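KLLA0E08119p (Kluyveromyces lactis, PDB 3VA7) probably catalyses the biotin- and ATP-dependent carboxylation of urea to urea-1-carboxylate, the deposited chain being the urea carboxylase part of a longer bifunctional enzyme. Local coordinates at residues Val762-Leu767 with Gln791-Gln796; Val395-Lys400 with Thr412-Ile417; Lys1217-Asn1222 with Gly1229-Val1234; Ser925-Leu930 with Gln1075-Pro1080. All coordinates share one frame; numbering follows the deposited sequence.

Contact 1: residues Val762-Leu767 with Gln791-Gln796; sequences VAEAEL and QLKESQ. With NA (sodium ion), chain K.
Glu764 OE2 binds the sodium ion at 2.7 Å, and Lys793 lays its carbon chain across the same carboxylate. The ion is also held by a water at 2.9 Å and by Asp845. Glu764 reaches it as an extended chain, CG anti to the backbone N (chi1 -177°). Lys793 sets CG anti to its own N (chi1 -160°), 3.8 Å from the sodium ion; the bend at chi2 (-97°) then carries CE to 3.5 Å from Glu764 OE1. Lys793 NZ stays 4.2 Å from Glu764 OE1, too far for a salt bridge; it makes one with Asp797 instead and gives a weak bond to the sodium's water. Next to the metal-binding glutamate, Ala765 turns its methyl onto the helix 786-802: CB lies 3.7 Å from the Lys793 backbone N and 3.9 Å from Leu792 CB. Glu766 sends its OE1 to Gly666 N and Lys769, while OE2 also lies beside Leu792 CD1. The contact thus sets the turn after strand 756-762, in the region of carboxyltransferase subdomains A and B, against that helix. With an alanine in place of Lys793, Asp797 would probably be left without its charged mate and the sodium's water would lose a neighbour. Two carboxylates meet at the sodium, and the ion, with the lysine close by, probably offsets the repulsion between them.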
loop_
_atom_site.group_PDB
_atom_site.type_symbol
_atom_site.label_atom_id
_atom_site.label_comp_id
_atom_site.label_asym_id
_atom_site.label_seq_id
_atom_site.Cartn_x
_atom_site.Cartn_y
_atom_site.Cartn_z
ATOM N N VAL A 762 -15.720 -23.946 4.737
ATOM C CA VAL A 762 -14.789 -24.482 5.662
ATOM C C VAL A 762 -15.055 -23.820 7.015
ATOM O O VAL A 762 -15.319 -22.565 7.080
ATOM C CB VAL A 762 -13.353 -24.208 5.172
ATOM C CG1 VAL A 762 -12.345 -24.624 6.235
ATOM C CG2 VAL A 762 -13.098 -24.915 3.828
ATOM N N ALA A 763 -15.000 -24.623 8.099
ATOM C CA ALA A 763 -15.385 -24.074 9.391
ATOM C C ALA A 763 -14.300 -23.154 9.841
ATOM O O ALA A 763 -13.169 -23.398 9.574
ATOM C CB ALA A 763 -15.662 -25.154 10.430
ATOM N N GLU A 764 -14.646 -22.083 10.516
ATOM C CA GLU A 764 -13.644 -21.128 10.906
ATOM C C GLU A 764 -12.357 -21.832 11.321
ATOM O O GLU A 764 -11.262 -21.476 10.855
ATOM C CB GLU A 764 -14.163 -20.297 12.065
ATOM C CG GLU A 764 -13.222 -19.193 12.514
ATOM C CD GLU A 764 -13.872 -18.280 13.530
ATOM O OE1 GLU A 764 -13.149 -17.461 14.120
ATOM O OE2 GLU A 764 -15.117 -18.407 13.761
ATOM N N ALA A 765 -12.526 -22.834 12.188
ATOM C CA ALA A 765 -11.458 -23.458 12.953
ATOM C C ALA A 765 -10.805 -24.524 12.117
ATOM O O ALA A 765 -9.784 -25.095 12.537
ATOM C CB ALA A 765 -12.045 -24.102 14.208
ATOM N N GLU A 766 -11.420 -24.831 10.979
ATOM C CA GLU A 766 -10.807 -25.704 9.990
ATOM C C GLU A 766 -9.970 -24.980 8.902
ATOM O O GLU A 766 -9.170 -25.616 8.205
ATOM C CB GLU A 766 -11.842 -26.640 9.365
ATOM C CG GLU A 766 -12.452 -27.544 10.388
ATOM C CD GLU A 766 -11.663 -28.818 10.519
ATOM O OE1 GLU A 766 -11.661 -29.570 9.524
ATOM O OE2 GLU A 766 -11.044 -29.052 11.572
ATOM N N LEU A 767 -10.142 -23.665 8.778
ATOM C CA LEU A 767 -9.413 -22.873 7.761
ATOM C C LEU A 767 -7.892 -23.018 7.834
ATOM O O LEU A 767 -7.250 -22.968 6.802
ATOM C CB LEU A 767 -9.821 -21.389 7.809
ATOM C CG LEU A 767 -10.869 -21.090 6.746
ATOM C CD1 LEU A 767 -11.358 -19.642 6.836
ATOM C CD2 LEU A 767 -10.262 -21.343 5.374
ATOM N N GLN A 791 -17.421 -25.914 18.682
ATOM C CA GLN A 791 -16.643 -26.686 19.674
ATOM C C GLN A 791 -15.168 -26.620 19.319
ATOM O O GLN A 791 -14.340 -26.287 20.189
ATOM C CB GLN A 791 -17.111 -28.161 19.745
ATOM C CG GLN A 791 -18.255 -28.452 20.721
ATOM C CD GLN A 791 -18.929 -29.814 20.468
ATOM O OE1 GLN A 791 -20.135 -29.876 20.242
ATOM N NE2 GLN A 791 -18.143 -30.898 20.475
ATOM N N LEU A 792 -14.851 -26.929 18.052
ATOM C CA LEU A 792 -13.475 -26.886 17.591
ATOM C C LEU A 792 -12.918 -25.482 17.855
ATOM O O LEU A 792 -11.853 -25.302 18.449
ATOM C CB LEU A 792 -13.422 -27.230 16.113
ATOM C CG LEU A 792 -13.783 -28.657 15.697
ATOM C CD1 LEU A 792 -14.153 -28.793 14.219
ATOM C CD2 LEU A 792 -12.636 -29.590 16.006
ATOM N N LYS A 793 -13.685 -24.482 17.453
ATOM C CA LYS A 793 -13.220 -23.121 17.550
ATOM C C LYS A 793 -12.899 -22.770 18.974
ATOM O O LYS A 793 -11.804 -22.290 19.253
ATOM C CB LYS A 793 -14.294 -22.164 17.027
ATOM C CG LYS A 793 -13.772 -20.829 16.644
ATOM C CD LYS A 793 -13.971 -19.839 17.756
ATOM C CE LYS A 793 -13.157 -18.595 17.438
ATOM N NZ LYS A 793 -13.594 -17.480 18.274
ATOM N N GLU A 794 -13.864 -22.994 19.871
ATOM C CA GLU A 794 -13.707 -22.677 21.288
ATOM C C GLU A 794 -12.527 -23.405 21.914
ATOM O O GLU A 794 -11.835 -22.845 22.773
ATOM C CB GLU A 794 -14.995 -22.941 22.061
ATOM C CG GLU A 794 -15.854 -21.686 22.249
ATOM C CD GLU A 794 -17.364 -21.985 22.387
ATOM O OE1 GLU A 794 -18.148 -20.985 22.437
ATOM O OE2 GLU A 794 -17.784 -23.184 22.443
ATOM N N SER A 795 -12.279 -24.634 21.458
ATOM C CA SER A 795 -11.142 -25.371 21.929
ATOM C C SER A 795 -9.839 -24.690 21.512
ATOM O O SER A 795 -8.853 -24.805 22.235
ATOM C CB SER A 795 -11.167 -26.798 21.414
ATOM O OG SER A 795 -10.242 -26.939 20.351
ATOM N N GLN A 796 -9.807 -23.999 20.364
ATOM C CA GLN A 796 -8.566 -23.336 19.987
ATOM C C GLN A 796 -8.355 -22.105 20.890
ATOM O O GLN A 796 -7.245 -21.816 21.354
ATOM C CB GLN A 796 -8.517 -22.987 18.493
ATOM C CG GLN A 796 -8.504 -24.205 17.532
ATOM C CD GLN A 796 -8.548 -23.848 16.025
ATOM O OE1 GLN A 796 -8.562 -24.745 15.159
ATOM N NE2 GLN A 796 -8.570 -22.551 15.707
HETATM NA NA NA K . -17.092 -19.648 15.159
HETATM O O HOH W 1 -16.041 -17.103 16.184
#

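Contact 2: residues Val395-Lys400 with Thr412-Ile417; sequences VDTWVK and TLAKII
Val395-Thr397 runs antiparallel to Thr412-Ile417, the segment axes 4.5 Å apart at 166°, with Asp396 and Lys415 as the hydrogen-bonded pair: Asp396 N meets Lys415 O at 2.8 Å, and Lys415 N returns the bond to Asp396 O. The side chains of these two rise on one face of the sheet. Asp396 OD2 and Lys415 NZ do not meet directly; a water joins them, giving a hydrogen to OD2 and taking one from NZ at 2.8 Å. Each has another partner, Arg394 for the aspartate and the carbonyl of Val324 for the lysine. Ile417 CD1 closes over the carboxylate, 3.7 Å from Asp396 OD2. The pairing belongs to the biotin carboxylase C-terminal domain, where strand 412-420 lies between strands 394-397 and 362-372 and carries a classic beta bulge at Leu413 and Ala414, both facing Leu368. Beside the bulge, Thr397 OG1 donates to Leu413 O at 2.5 Å and accepts from Val399 N, an ST turn that ends the strand. Trp398 then takes up the pairing with its side chain. Its CG sits between the backbone N and the carbonyl carbon (chi1 62°), and NE1 points almost straight at Thr412 O, 2.9 Å away, with the oxygen in the ring plane. Val399 CG1 covers the centre of one indole face, and Arg39 makes a cation-pi contact with the ring.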
loop_
_atom_site.group_PDB
_atom_site.type_symbol
_atom_site.label_atom_id
_atom_site.label_comp_id
_atom_site.label_asym_id
_atom_site.label_seq_id
_atom_site.Cartn_x
_atom_site.Cartn_y
_atom_site.Cartn_z
ATOM N N VAL A 395 8.782 22.831 11.603
ATOM C CA VAL A 395 9.314 21.811 10.671
ATOM C C VAL A 395 9.293 22.331 9.271
ATOM O O VAL A 395 8.272 22.750 8.777
ATOM C CB VAL A 395 8.812 20.301 10.928
ATOM C CG1 VAL A 395 7.870 20.193 12.151
ATOM C CG2 VAL A 395 8.280 19.588 9.675
ATOM N N ASP A 396 10.460 22.408 8.664
ATOM C CA ASP A 396 10.509 22.878 7.300
ATOM C C ASP A 396 10.553 21.603 6.485
ATOM O O ASP A 396 11.468 20.752 6.623
ATOM C CB ASP A 396 11.698 23.813 7.065
ATOM C CG ASP A 396 11.635 25.115 7.910
ATOM O OD1 ASP A 396 10.594 25.533 8.481
ATOM O OD2 ASP A 396 12.669 25.772 8.009
ATOM N N THR A 397 9.524 21.415 5.695
ATOM C CA THR A 397 9.444 20.219 4.935
ATOM C C THR A 397 8.742 20.532 3.613
ATOM O O THR A 397 8.359 21.694 3.343
ATOM C CB THR A 397 8.678 19.111 5.740
ATOM O OG1 THR A 397 8.753 17.850 5.040
ATOM C CG2 THR A 397 7.177 19.535 6.005
ATOM N N TRP A 398 8.578 19.500 2.796
ATOM C CA TRP A 398 7.873 19.633 1.537
ATOM C C TRP A 398 7.071 18.356 1.309
ATOM O O TRP A 398 6.624 18.115 0.213
ATOM C CB TRP A 398 8.863 19.858 0.391
ATOM C CG TRP A 398 9.780 18.735 0.218
ATOM C CD1 TRP A 398 10.874 18.400 1.017
ATOM C CD2 TRP A 398 9.698 17.726 -0.791
ATOM N NE1 TRP A 398 11.479 17.245 0.530
ATOM C CE2 TRP A 398 10.780 16.815 -0.570
ATOM C CE3 TRP A 398 8.817 17.496 -1.860
ATOM C CZ2 TRP A 398 10.983 15.692 -1.383
ATOM C CZ3 TRP A 398 9.017 16.385 -2.678
ATOM C CH2 TRP A 398 10.096 15.489 -2.443
ATOM N N VAL A 399 6.872 17.555 2.362
ATOM C CA VAL A 399 6.228 16.252 2.217
ATOM C C VAL A 399 4.998 16.069 3.119
ATOM O O VAL A 399 4.829 16.756 4.144
ATOM C CB VAL A 399 7.230 15.125 2.443
ATOM C CG1 VAL A 399 8.500 15.378 1.590
ATOM C CG2 VAL A 399 7.537 14.950 3.934
ATOM N N LYS A 400 4.107 15.178 2.695
ATOM C CA LYS A 400 2.944 14.769 3.488
ATOM C C LYS A 400 2.543 13.357 3.036
ATOM O O LYS A 400 3.198 12.780 2.189
ATOM C CB LYS A 400 1.789 15.752 3.324
ATOM C CG LYS A 400 1.749 16.348 1.963
ATOM C CD LYS A 400 0.382 16.935 1.570
ATOM C CE LYS A 400 0.295 16.958 -0.006
ATOM N NZ LYS A 400 -0.533 18.116 -0.597
ATOM N N THR A 412 16.541 14.904 1.339
ATOM C CA THR A 412 15.931 15.624 2.444
ATOM C C THR A 412 14.389 15.497 2.524
ATOM O O THR A 412 13.662 15.708 1.543
ATOM C CB THR A 412 16.337 17.102 2.414
ATOM O OG1 THR A 412 17.755 17.200 2.639
ATOM C CG2 THR A 412 15.567 17.879 3.483
ATOM N N LEU A 413 13.898 15.153 3.699
ATOM C CA LEU A 413 12.474 15.041 3.893
ATOM C C LEU A 413 11.949 16.267 4.621
ATOM O O LEU A 413 10.930 16.861 4.246
ATOM C CB LEU A 413 12.129 13.745 4.659
ATOM C CG LEU A 413 12.250 12.447 3.828
ATOM C CD1 LEU A 413 12.063 11.124 4.589
ATOM C CD2 LEU A 413 11.327 12.501 2.585
ATOM N N ALA A 414 12.674 16.656 5.650
ATOM C CA ALA A 414 12.156 17.558 6.629
ATOM C C ALA A 414 13.285 18.033 7.500
ATOM O O ALA A 414 14.291 17.399 7.610
ATOM C CB ALA A 414 11.047 16.874 7.462
ATOM N N LYS A 415 13.140 19.221 8.049
ATOM C CA LYS A 415 14.094 19.715 8.999
ATOM C C LYS A 415 13.237 20.016 10.207
ATOM O O LYS A 415 12.214 20.730 10.108
ATOM C CB LYS A 415 14.791 20.952 8.492
ATOM C CG LYS A 415 15.702 20.660 7.363
ATOM C CD LYS A 415 16.519 21.892 6.997
ATOM C CE LYS A 415 15.662 22.952 6.330
ATOM N NZ LYS A 415 16.303 24.266 6.281
ATOM N N ILE A 416 13.632 19.413 11.322
ATOM C CA ILE A 416 12.883 19.459 12.549
ATOM C C ILE A 416 13.603 20.394 13.501
ATOM O O ILE A 416 14.721 20.109 13.918
ATOM C CB ILE A 416 12.729 18.036 13.116
ATOM C CG1 ILE A 416 11.864 17.236 12.144
ATOM C CG2 ILE A 416 12.042 18.048 14.476
ATOM C CD1 ILE A 416 12.320 15.841 11.944
ATOM N N ILE A 417 12.957 21.512 13.789
ATOM C CA ILE A 417 13.544 22.608 14.554
ATOM C C ILE A 417 12.794 22.992 15.877
ATOM O O ILE A 417 11.591 23.358 15.905
ATOM C CB ILE A 417 13.685 23.834 13.661
ATOM C CG1 ILE A 417 14.364 23.398 12.357
ATOM C CG2 ILE A 417 14.428 24.980 14.351
ATOM C CD1 ILE A 417 13.670 23.997 11.132
HETATM O O HOH W 2 14.298 26.045 5.488
#

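Contact 3: residues Lys1217-Asn1222 with Gly1229-Val1234; sequences KILHKN and GDLVAV
Leu1219 and His1220, just past the end of strand 1213-1218, lean on the backbone of Leu1231 and Val1232. Leu1219 N donates to Val1232 O at 2.8 Å, approaching from above the carbonyl plane, while its side chain lies against two successive carbonyls: CB is 3.4 Å from Val1232 O, CG is 3.6 Å from Leu1231 O, and CD2 meets Leu1231 CD2. The imidazole of His1220 comes edge-on, its CG anti to the carbonyl carbon (chi1 -48°), which puts the ring beside Val1232. Its CE1 points at Leu1231 O, 3.3 Å away and near the ring plane, and ND1 rests 3.6 Å from Val1232 CG2. Replacing His1220 by alanine is likely to open a gap beside Val1232 CG2 and take away the ring edge that faces Leu1231 O. The two strands are the middle pair of a four-stranded antiparallel sheet, one of two such sheets in the biotinyl domain; Lys1202, which carries the biotin, lies on the hairpin of the other. Val1232 and Ala1233 form a classic beta bulge, both facing Leu1170 of the strand beyond. Further along, Lys1217 pairs with Val1234 through two bonds, Val1234 N to Lys1217 O at 2.8 Å and a longer one returned from Lys1217 N. The lysine chain runs extended, away from Val1234, and its NZ bonds to the hydroxyl of Tyr1163.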
loop_
_atom_site.group_PDB
_atom_site.type_symbol
_atom_site.label_atom_id
_atom_site.label_comp_id
_atom_site.label_asym_id
_atom_site.label_seq_id
_atom_site.Cartn_x
_atom_site.Cartn_y
_atom_site.Cartn_z
ATOM N N LYS A 1217 19.125 -25.427 -24.757
ATOM C CA LYS A 1217 17.792 -26.008 -24.915
ATOM C C LYS A 1217 16.779 -25.440 -23.915
ATOM O O LYS A 1217 17.119 -25.126 -22.762
ATOM C CB LYS A 1217 17.850 -27.534 -24.811
ATOM C CG LYS A 1217 16.569 -28.257 -25.278
ATOM C CD LYS A 1217 16.535 -29.691 -24.752
ATOM C CE LYS A 1217 15.777 -30.605 -25.682
ATOM N NZ LYS A 1217 15.819 -31.989 -25.123
ATOM N N ILE A 1218 15.536 -25.329 -24.395
ATOM C CA ILE A 1218 14.381 -24.944 -23.605
ATOM C C ILE A 1218 13.380 -26.089 -23.648
ATOM O O ILE A 1218 12.827 -26.404 -24.718
ATOM C CB ILE A 1218 13.765 -23.654 -24.163
ATOM C CG1 ILE A 1218 14.524 -22.446 -23.637
ATOM C CG2 ILE A 1218 12.313 -23.498 -23.733
ATOM C CD1 ILE A 1218 14.240 -21.215 -24.424
ATOM N N LEU A 1219 13.125 -26.692 -22.481
ATOM C CA LEU A 1219 12.308 -27.926 -22.421
ATOM C C LEU A 1219 10.807 -27.826 -22.798
ATOM O O LEU A 1219 10.297 -28.707 -23.473
ATOM C CB LEU A 1219 12.483 -28.654 -21.077
ATOM C CG LEU A 1219 13.735 -29.508 -20.732
ATOM C CD1 LEU A 1219 13.642 -30.934 -21.361
ATOM C CD2 LEU A 1219 15.053 -28.814 -21.064
ATOM N N HIS A 1220 10.085 -26.783 -22.385
ATOM C CA HIS A 1220 8.615 -26.864 -22.568
ATOM C C HIS A 1220 7.993 -25.940 -23.619
ATOM O O HIS A 1220 8.597 -24.964 -24.062
ATOM C CB HIS A 1220 7.877 -26.739 -21.229
ATOM C CG HIS A 1220 8.431 -27.624 -20.154
ATOM N ND1 HIS A 1220 9.567 -27.298 -19.444
ATOM C CD2 HIS A 1220 8.019 -28.825 -19.680
ATOM C CE1 HIS A 1220 9.832 -28.262 -18.580
ATOM N NE2 HIS A 1220 8.897 -29.188 -18.689
ATOM N N LYS A 1221 6.791 -26.289 -24.039
ATOM C CA LYS A 1221 5.983 -25.385 -24.814
ATOM C C LYS A 1221 4.759 -24.865 -24.013
ATOM O O LYS A 1221 4.445 -25.356 -22.948
ATOM C CB LYS A 1221 5.666 -26.029 -26.160
ATOM C CG LYS A 1221 7.012 -26.241 -26.984
ATOM C CD LYS A 1221 6.886 -26.183 -28.574
ATOM C CE LYS A 1221 6.659 -27.585 -29.242
ATOM N NZ LYS A 1221 7.936 -28.256 -29.675
ATOM N N ASN A 1222 4.130 -23.805 -24.489
ATOM C CA ASN A 1222 2.965 -23.240 -23.837
ATOM C C ASN A 1222 1.999 -24.367 -23.555
ATOM O O ASN A 1222 1.759 -25.220 -24.433
ATOM C CB ASN A 1222 2.292 -22.238 -24.753
ATOM C CG ASN A 1222 0.933 -21.812 -24.254
ATOM O OD1 ASN A 1222 0.836 -20.975 -23.358
ATOM N ND2 ASN A 1222 -0.118 -22.361 -24.838
ATOM N N GLY A 1229 11.082 -28.463 -9.183
ATOM C CA GLY A 1229 12.310 -29.254 -9.360
ATOM C C GLY A 1229 12.538 -29.877 -10.752
ATOM O O GLY A 1229 13.578 -30.494 -10.985
ATOM N N ASP A 1230 11.574 -29.735 -11.667
ATOM C CA ASP A 1230 11.759 -30.173 -13.039
ATOM C C ASP A 1230 12.777 -29.341 -13.793
ATOM O O ASP A 1230 12.901 -28.142 -13.578
ATOM C CB ASP A 1230 10.448 -30.114 -13.790
ATOM C CG ASP A 1230 9.594 -31.282 -13.515
ATOM O OD1 ASP A 1230 9.946 -32.054 -12.599
ATOM O OD2 ASP A 1230 8.574 -31.434 -14.204
ATOM N N LEU A 1231 13.506 -29.992 -14.688
ATOM C CA LEU A 1231 14.427 -29.300 -15.570
ATOM C C LEU A 1231 13.627 -28.549 -16.612
ATOM O O LEU A 1231 12.749 -29.113 -17.264
ATOM C CB LEU A 1231 15.343 -30.312 -16.268
ATOM C CG LEU A 1231 16.438 -29.738 -17.171
ATOM C CD1 LEU A 1231 17.536 -29.035 -16.365
ATOM C CD2 LEU A 1231 16.972 -30.839 -18.025
ATOM N N VAL A 1232 13.969 -27.281 -16.799
ATOM C CA VAL A 1232 13.180 -26.394 -17.665
ATOM C C VAL A 1232 13.999 -25.766 -18.851
ATOM O O VAL A 1232 13.472 -25.549 -19.968
ATOM C CB VAL A 1232 12.451 -25.364 -16.782
ATOM C CG1 VAL A 1232 13.396 -24.294 -16.278
ATOM C CG2 VAL A 1232 11.339 -24.793 -17.510
ATOM N N ALA A 1233 15.284 -25.512 -18.600
ATOM C CA ALA A 1233 16.215 -25.100 -19.640
ATOM C C ALA A 1233 17.646 -25.543 -19.315
ATOM O O ALA A 1233 17.974 -25.873 -18.145
ATOM C CB ALA A 1233 16.174 -23.597 -19.820
ATOM N N VAL A 1234 18.487 -25.539 -20.355
ATOM C CA VAL A 1234 19.938 -25.727 -20.216
ATOM C C VAL A 1234 20.666 -24.561 -20.859
ATOM O O VAL A 1234 20.381 -24.203 -22.003
ATOM C CB VAL A 1234 20.432 -27.015 -20.894
ATOM C CG1 VAL A 1234 21.893 -27.226 -20.572
ATOM C CG2 VAL A 1234 19.616 -28.218 -20.448
#

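Contact 4: residues Ser925-Leu930 with Gln1075-Pro1080; sequences SKIFKL and QVEFYP
Leu930 CB starts beside the parallel partner strand, 4.1 Å from Glu1077 O and 4.2 Å from Phe1078 CD2. With CG anti to the carbonyl carbon (chi1 -65°), the chain swings back along that strand, and its tip, CD1, meets Val1076 CG1 at 4.1 Å. The leucine therefore spans two residues on the face it shares with Phe928, Val1076 and Phe1078. The Phe1078 ring is used from two directions: its CD2 edge turns to Leu930 O at 3.4 Å, and Val1076 CG1 lies over one face, toward the rim. On the opposite face Lys929 and Glu1077 lie side by side and point the same way, Lys929 CE resting 4.0 Å from Glu1077 OE1. Their charged ends stay too far apart to pair directly. Between the two faces the backbones pair in regular parallel fashion, with Phe928 N to Gln1075 O and Glu1077 N to Phe928 O nearly straight and head-on to the carbonyls. At the end of this pairing Tyr1079 N reaches Leu930 O at 3.1 Å, and the tyrosine ring turns an edge to Lys929 O. Leu930 and Phe1078 both touch Ile1034, on the strand that carries Cys1033 of the urea pocket. Strand 922-934 is flanked here by 1075-1081 on one side and antiparallel 1101-1108 on the other; strand 984-989 lies beyond 1075-1081, whose end leads into helix 1083-1094.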
loop_
_atom_site.group_PDB
_atom_site.type_symbol
_atom_site.label_atom_id
_atom_site.label_comp_id
_atom_site.label_asym_id
_atom_site.label_seq_id
_atom_site.Cartn_x
_atom_site.Cartn_y
_atom_site.Cartn_z
ATOM N N SER A 925 -27.780 9.903 -2.899
ATOM C CA SER A 925 -27.027 9.224 -3.950
ATOM C C SER A 925 -25.959 10.128 -4.542
ATOM O O SER A 925 -26.301 11.166 -5.130
ATOM C CB SER A 925 -27.985 8.791 -5.047
ATOM O OG SER A 925 -27.302 8.057 -6.036
ATOM N N LYS A 926 -24.697 9.752 -4.381
ATOM C CA LYS A 926 -23.572 10.444 -5.078
ATOM C C LYS A 926 -23.398 9.992 -6.548
ATOM O O LYS A 926 -23.394 8.797 -6.845
ATOM C CB LYS A 926 -22.224 10.340 -4.323
ATOM C CG LYS A 926 -22.214 10.995 -2.940
ATOM C CD LYS A 926 -20.821 11.088 -2.311
ATOM C CE LYS A 926 -20.901 11.133 -0.755
ATOM N NZ LYS A 926 -21.031 9.735 -0.090
ATOM N N ILE A 927 -23.300 10.965 -7.448
ATOM C CA ILE A 927 -23.167 10.741 -8.920
ATOM C C ILE A 927 -21.740 10.996 -9.342
ATOM O O ILE A 927 -21.254 12.123 -9.266
ATOM C CB ILE A 927 -24.087 11.702 -9.777
ATOM C CG1 ILE A 927 -25.547 11.594 -9.338
ATOM C CG2 ILE A 927 -23.980 11.394 -11.257
ATOM C CD1 ILE A 927 -26.323 12.817 -9.697
ATOM N N PHE A 928 -21.088 9.925 -9.758
ATOM C CA PHE A 928 -19.708 9.964 -10.202
ATOM C C PHE A 928 -19.669 9.946 -11.734
ATOM O O PHE A 928 -20.267 9.050 -12.367
ATOM C CB PHE A 928 -18.955 8.726 -9.657
ATOM C CG PHE A 928 -18.578 8.821 -8.180
ATOM C CD1 PHE A 928 -19.534 8.641 -7.192
ATOM C CD2 PHE A 928 -17.271 9.127 -7.795
ATOM C CE1 PHE A 928 -19.203 8.751 -5.794
ATOM C CE2 PHE A 928 -16.933 9.243 -6.410
ATOM C CZ PHE A 928 -17.913 9.032 -5.411
ATOM N N LYS A 929 -18.949 10.904 -12.324
ATOM C CA LYS A 929 -18.646 10.854 -13.749
ATOM C C LYS A 929 -17.172 10.537 -13.981
ATOM O O LYS A 929 -16.261 11.351 -13.648
ATOM C CB LYS A 929 -19.041 12.178 -14.409
ATOM C CG LYS A 929 -20.521 12.164 -14.790
ATOM C CD LYS A 929 -21.095 13.534 -14.884
ATOM C CE LYS A 929 -22.604 13.398 -15.144
ATOM N NZ LYS A 929 -23.195 14.769 -15.165
ATOM N N LEU A 930 -16.927 9.360 -14.547
ATOM C CA LEU A 930 -15.586 8.812 -14.547
ATOM C C LEU A 930 -15.060 8.549 -15.965
ATOM O O LEU A 930 -15.769 7.927 -16.786
ATOM C CB LEU A 930 -15.604 7.495 -13.742
ATOM C CG LEU A 930 -15.927 7.532 -12.227
ATOM C CD1 LEU A 930 -15.723 6.186 -11.635
ATOM C CD2 LEU A 930 -15.019 8.540 -11.510
ATOM N N GLN A 1075 -24.307 6.482 -8.138
ATOM C CA GLN A 1075 -24.356 6.309 -9.582
ATOM C C GLN A 1075 -23.030 6.609 -10.243
ATOM O O GLN A 1075 -22.361 7.640 -9.968
ATOM C CB GLN A 1075 -25.427 7.211 -10.191
ATOM C CG GLN A 1075 -26.823 6.645 -10.101
ATOM C CD GLN A 1075 -27.899 7.692 -10.222
ATOM O OE1 GLN A 1075 -28.042 8.355 -11.268
ATOM N NE2 GLN A 1075 -28.674 7.852 -9.152
ATOM N N VAL A 1076 -22.656 5.712 -11.138
ATOM C CA VAL A 1076 -21.439 5.888 -11.915
ATOM C C VAL A 1076 -21.861 6.060 -13.315
ATOM O O VAL A 1076 -22.630 5.238 -13.837
ATOM C CB VAL A 1076 -20.502 4.662 -11.796
ATOM C CG1 VAL A 1076 -19.330 4.726 -12.833
ATOM C CG2 VAL A 1076 -19.942 4.590 -10.365
ATOM N N GLU A 1077 -21.365 7.124 -13.932
ATOM C CA GLU A 1077 -21.524 7.348 -15.416
ATOM C C GLU A 1077 -20.164 7.370 -16.106
ATOM O O GLU A 1077 -19.206 7.919 -15.576
ATOM C CB GLU A 1077 -22.287 8.633 -15.746
ATOM C CG GLU A 1077 -23.790 8.570 -15.438
ATOM C CD GLU A 1077 -24.566 9.834 -15.924
ATOM O OE1 GLU A 1077 -25.316 10.448 -15.126
ATOM O OE2 GLU A 1077 -24.425 10.207 -17.124
ATOM N N PHE A 1078 -20.057 6.762 -17.269
ATOM C CA PHE A 1078 -18.780 6.850 -17.984
ATOM C C PHE A 1078 -18.725 7.929 -19.097
ATOM O O PHE A 1078 -19.733 8.178 -19.785
ATOM C CB PHE A 1078 -18.429 5.494 -18.546
ATOM C CG PHE A 1078 -18.049 4.494 -17.507
ATOM C CD1 PHE A 1078 -18.680 3.255 -17.474
ATOM C CD2 PHE A 1078 -17.040 4.785 -16.585
ATOM C CE1 PHE A 1078 -18.340 2.320 -16.499
ATOM C CE2 PHE A 1078 -16.670 3.879 -15.642
ATOM C CZ PHE A 1078 -17.311 2.618 -15.567
ATOM N N TYR A 1079 -17.569 8.582 -19.243
ATOM C CA TYR A 1079 -17.318 9.443 -20.407
ATOM C C TYR A 1079 -16.042 9.024 -21.146
ATOM O O TYR A 1079 -15.052 8.579 -20.522
ATOM C CB TYR A 1079 -17.341 10.956 -20.054
ATOM C CG TYR A 1079 -16.194 11.469 -19.186
ATOM C CD1 TYR A 1079 -14.982 11.874 -19.765
ATOM C CD2 TYR A 1079 -16.330 11.533 -17.779
ATOM C CE1 TYR A 1079 -13.950 12.302 -18.990
ATOM C CE2 TYR A 1079 -15.298 11.981 -16.974
ATOM C CZ TYR A 1079 -14.117 12.371 -17.578
ATOM O OH TYR A 1079 -13.097 12.813 -16.789
ATOM N N PRO A 1080 -16.055 9.132 -22.479
ATOM C CA PRO A 1080 -14.922 8.668 -23.370
ATOM C C PRO A 1080 -13.633 9.475 -23.256
ATOM O O PRO A 1080 -13.688 10.686 -23.344
ATOM C CB PRO A 1080 -15.478 8.896 -24.765
ATOM C CG PRO A 1080 -16.515 10.058 -24.532
ATOM C CD PRO A 1080 -17.194 9.647 -23.267
#

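How the contacts relate
From the N terminus the four contacts follow one another in series; none encloses or crosses another. Contact 2 comes first and closes a loop of 11 residues in the biotin carboxylase part. Contact 1 spans 23 residues, bringing a turn at carboxyltransferase subdomains A and B onto a following helix. Contact 4 makes the longest closure, 144 residues, and joins two strands far apart in sequence but adjacent in one carboxyltransferase sheet. Contact 3, near the C terminus, closes six residues in the biotinyl domain. None touches another: contacts 2 and 4 come nearest, about 20 Å between nearest atoms, and contacts 2 and 3, 53 Å between centres, lie on opposite sides of the chain's centre.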